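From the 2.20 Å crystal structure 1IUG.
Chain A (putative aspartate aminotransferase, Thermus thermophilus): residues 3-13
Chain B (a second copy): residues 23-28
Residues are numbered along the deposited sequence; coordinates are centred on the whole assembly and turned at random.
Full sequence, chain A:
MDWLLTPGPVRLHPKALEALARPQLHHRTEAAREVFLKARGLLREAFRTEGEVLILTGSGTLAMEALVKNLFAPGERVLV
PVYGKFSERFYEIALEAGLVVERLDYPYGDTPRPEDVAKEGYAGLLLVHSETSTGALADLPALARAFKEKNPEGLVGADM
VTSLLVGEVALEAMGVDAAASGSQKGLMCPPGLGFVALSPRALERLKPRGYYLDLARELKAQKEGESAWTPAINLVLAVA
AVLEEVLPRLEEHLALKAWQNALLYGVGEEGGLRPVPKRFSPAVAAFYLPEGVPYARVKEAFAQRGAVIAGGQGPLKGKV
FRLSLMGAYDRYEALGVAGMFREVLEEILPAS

Chain A, residues 3-13: WLLTPGPVRLH
Chain B 23-28: PQLHHR

Residues 3-13 of chain A meet residues 23-28 of the second copy in a compact contact without direct hydrogen bonds that buries 407 Å² over both sides. Chain A enters as a short strand, Trp3(A)-Leu4(A), and continues as loop to His13(A), the N-cap of a helix; the chain B stretch has no regular secondary structure. The closest backbone approach is between Pro9(A) CA and His26(B) CA, 5.6 Å apart.

The chain A loop is shaped by a turn at Thr6(A)-Pro9(A). Gly8(A) N makes a weak hydrogen bond to Thr6(A) O (2.8 Å), and the peptide bond preceding Pro9(A) is cis. Gly8(A) adopts phi/psi 115/119, where a CB would jam against the carbonyl O of Pro7(A). Thr6(A) is in the p rotamer (chi1 51°), which lets Thr6(A) OG1 donate a hydrogen bond to Pro9(A) O at 3.0 Å. The same rotamer sets Thr6(A) CG2 over one face of the His26(B) ring, 4.0 Å from its centroid and 25° off the normal, a CH-pi contact.

His26(B) (chi1 -177°, t; chi2 -96°) has a CA-CB bond directed sideways, but its imidazole reaches into chain A. His26(B) CD2 approaches Thr6(A) OG1 to 3.1 Å and Pro9(A) CD to 3.4 Å, while Gly8(A) O lies at the ring edge, 3.5 Å from His26(B) NE2, without a hydrogen bond. The CA-to-CB bond of Leu4(A), with chi1 180° (t) and chi2 56° (p), is directed toward chain B, and Leu4(A) CD1 packs against His26(B) CB at 3.9 Å.

The CA-to-CB bond of Pro9(A), C-gamma exo, is also directed toward chain B. Pro9(A) CD comes within 3.3 Å of His27(B) ND1, and Pro9(A) CB packs on Gln24(B) CG at 3.8 Å. His27(B) turns inward through a p rotamer (chi1 61°, chi2 -48°), with Gly8(A) O near its ring plane, 4.0 Å from His27(B) CE1. Its ND1 is buried by the contact and finds no polar partner.

Gln24(B) contributes the largest covered area, 105 Å². Its chi1 of -174° (t) and chi2 of 67° (p) place the aliphatic part of the side chain along chain A, with Gln24(B) CG 3.3 Å from Val10(A) O, and leave its end beside the side chain of Leu12(A) (chi1 -61°, m; chi2 -175°, t). Val10(A), chi1 -60° (m), and Arg11(A) direct their CA-CB bonds away from chain B.

One water bridges the backbones, accepting from Leu12(A) N at 2.9 Å and from Gln24(B) N at 3.1 Å.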

# COMPACT_ATOMS: atom_id res chain seq x y z
N TRP A 3 20.19 -16.69 -1.09
CA TRP A 3 21.00 -15.48 -0.96
C TRP A 3 20.44 -14.34 -1.79
O TRP A 3 20.73 -14.23 -2.98
CB TRP A 3 22.45 -15.76 -1.37
CG TRP A 3 23.17 -16.74 -0.49
CD1 TRP A 3 23.28 -18.09 -0.68
CD2 TRP A 3 23.92 -16.44 0.70
NE1 TRP A 3 24.06 -18.64 0.31
CE2 TRP A 3 24.46 -17.66 1.17
CE3 TRP A 3 24.19 -15.26 1.41
CZ2 TRP A 3 25.26 -17.73 2.32
CZ3 TRP A 3 24.98 -15.33 2.56
CH2 TRP A 3 25.51 -16.56 3.00
N LEU A 4 19.60 -13.52 -1.17
CA LEU A 4 19.02 -12.38 -1.85
C LEU A 4 20.03 -11.24 -1.77
O LEU A 4 20.33 -10.74 -0.69
CB LEU A 4 17.70 -11.98 -1.19
CG LEU A 4 17.00 -10.78 -1.83
CD1 LEU A 4 16.76 -11.05 -3.31
CD2 LEU A 4 15.69 -10.51 -1.12
N LEU A 5 20.58 -10.86 -2.92
CA LEU A 5 21.59 -9.81 -2.97
C LEU A 5 21.14 -8.59 -3.77
O LEU A 5 21.97 -7.84 -4.28
CB LEU A 5 22.90 -10.37 -3.53
CG LEU A 5 23.48 -11.58 -2.78
CD1 LEU A 5 24.67 -12.16 -3.54
CD2 LEU A 5 23.88 -11.18 -1.35
N THR A 6 19.83 -8.38 -3.86
CA THR A 6 19.27 -7.25 -4.59
C THR A 6 19.03 -6.08 -3.65
O THR A 6 18.75 -6.26 -2.46
CB THR A 6 17.92 -7.62 -5.24
OG1 THR A 6 17.06 -8.21 -4.26
CG2 THR A 6 18.13 -8.60 -6.40
N PRO A 7 19.16 -4.85 -4.16
CA PRO A 7 18.96 -3.64 -3.36
C PRO A 7 17.48 -3.33 -3.13
O PRO A 7 17.04 -2.19 -3.29
CB PRO A 7 19.65 -2.56 -4.20
CG PRO A 7 19.35 -3.02 -5.59
CD PRO A 7 19.63 -4.50 -5.52
N GLY A 8 16.72 -4.35 -2.73
CA GLY A 8 15.30 -4.18 -2.49
C GLY A 8 14.43 -4.96 -3.46
O GLY A 8 14.55 -4.78 -4.68
N PRO A 9 13.60 -5.90 -2.96
CA PRO A 9 13.46 -6.27 -1.54
C PRO A 9 14.74 -6.89 -1.00
O PRO A 9 15.64 -7.26 -1.76
CB PRO A 9 12.32 -7.28 -1.57
CG PRO A 9 11.49 -6.82 -2.72
CD PRO A 9 12.55 -6.55 -3.75
N VAL A 10 14.83 -7.01 0.32
CA VAL A 10 16.01 -7.57 0.96
C VAL A 10 15.72 -8.74 1.87
O VAL A 10 14.57 -9.11 2.13
CB VAL A 10 16.76 -6.50 1.80
CG1 VAL A 10 17.20 -5.33 0.93
CG2 VAL A 10 15.88 -6.03 2.96
N ARG A 11 16.82 -9.32 2.36
CA ARG A 11 16.83 -10.44 3.30
C ARG A 11 16.21 -9.87 4.57
O ARG A 11 16.67 -8.86 5.10
CB ARG A 11 18.30 -10.80 3.53
CG ARG A 11 18.64 -12.26 3.57
CD ARG A 11 17.97 -13.01 4.67
NE ARG A 11 18.99 -13.44 5.64
CZ ARG A 11 19.95 -14.33 5.38
NH1 ARG A 11 20.04 -14.92 4.19
NH2 ARG A 11 20.84 -14.62 6.33
N LEU A 12 15.14 -10.51 5.04
CA LEU A 12 14.42 -10.04 6.22
C LEU A 12 15.09 -10.23 7.57
O LEU A 12 15.74 -11.24 7.84
CB LEU A 12 13.01 -10.64 6.26
CG LEU A 12 12.07 -10.31 5.10
CD1 LEU A 12 10.70 -10.91 5.39
CD2 LEU A 12 11.97 -8.80 4.89
N HIS A 13 14.93 -9.22 8.42
CA HIS A 13 15.47 -9.26 9.77
C HIS A 13 14.61 -10.26 10.55
O HIS A 13 13.39 -10.31 10.37
CB HIS A 13 15.38 -7.87 10.40
CG HIS A 13 16.07 -7.76 11.72
ND1 HIS A 13 17.27 -7.10 11.88
CD2 HIS A 13 15.73 -8.22 12.95
CE1 HIS A 13 17.64 -7.16 13.15
NE2 HIS A 13 16.72 -7.84 13.82
N PRO B 23 10.50 -16.97 3.43
CA PRO B 23 11.61 -16.03 3.27
C PRO B 23 11.24 -15.03 2.16
O PRO B 23 10.50 -15.38 1.23
CB PRO B 23 12.76 -16.93 2.82
CG PRO B 23 12.43 -18.25 3.43
CD PRO B 23 10.94 -18.35 3.18
N GLN B 24 11.75 -13.81 2.25
CA GLN B 24 11.46 -12.77 1.27
C GLN B 24 11.83 -13.15 -0.17
O GLN B 24 12.91 -13.68 -0.43
CB GLN B 24 12.19 -11.48 1.64
CG GLN B 24 11.84 -10.28 0.77
CD GLN B 24 10.40 -9.83 0.94
OE1 GLN B 24 9.64 -9.73 -0.03
NE2 GLN B 24 10.02 -9.55 2.18
N LEU B 25 10.91 -12.90 -1.09
CA LEU B 25 11.11 -13.17 -2.51
C LEU B 25 11.29 -11.84 -3.22
O LEU B 25 10.67 -10.85 -2.85
CB LEU B 25 9.90 -13.88 -3.11
CG LEU B 25 9.48 -15.28 -2.66
CD1 LEU B 25 8.21 -15.68 -3.39
CD2 LEU B 25 10.60 -16.27 -2.94
N HIS B 26 12.18 -11.81 -4.22
CA HIS B 26 12.38 -10.60 -5.00
C HIS B 26 11.26 -10.63 -6.04
O HIS B 26 11.06 -11.65 -6.72
CB HIS B 26 13.75 -10.59 -5.68
CG HIS B 26 14.03 -9.33 -6.44
ND1 HIS B 26 13.83 -9.21 -7.80
CD2 HIS B 26 14.51 -8.13 -6.04
CE1 HIS B 26 14.17 -8.00 -8.20
NE2 HIS B 26 14.58 -7.32 -7.14
N HIS B 27 10.53 -9.53 -6.15
CA HIS B 27 9.39 -9.41 -7.05
C HIS B 27 9.61 -9.65 -8.55
O HIS B 27 8.65 -9.84 -9.29
CB HIS B 27 8.72 -8.04 -6.86
CG HIS B 27 9.63 -6.89 -7.16
ND1 HIS B 27 10.91 -6.80 -6.66
CD2 HIS B 27 9.43 -5.77 -7.89
CE1 HIS B 27 11.46 -5.67 -7.07
NE2 HIS B 27 10.58 -5.03 -7.82
N ARG B 28 10.88 -9.68 -9.00
CA ARG B 28 11.16 -9.85 -10.42
C ARG B 28 11.60 -11.28 -10.73
O ARG B 28 11.87 -11.57 -11.92
CB ARG B 28 12.24 -8.88 -10.88
CG ARG B 28 11.74 -7.48 -11.20
CD ARG B 28 12.40 -6.45 -10.31
NE ARG B 28 11.52 -5.33 -10.02
CZ ARG B 28 11.87 -4.05 -10.13
NH1 ARG B 28 13.10 -3.74 -10.53
NH2 ARG B 28 11.00 -3.09 -9.83
O HOH W 1 14.12 -13.02 4.08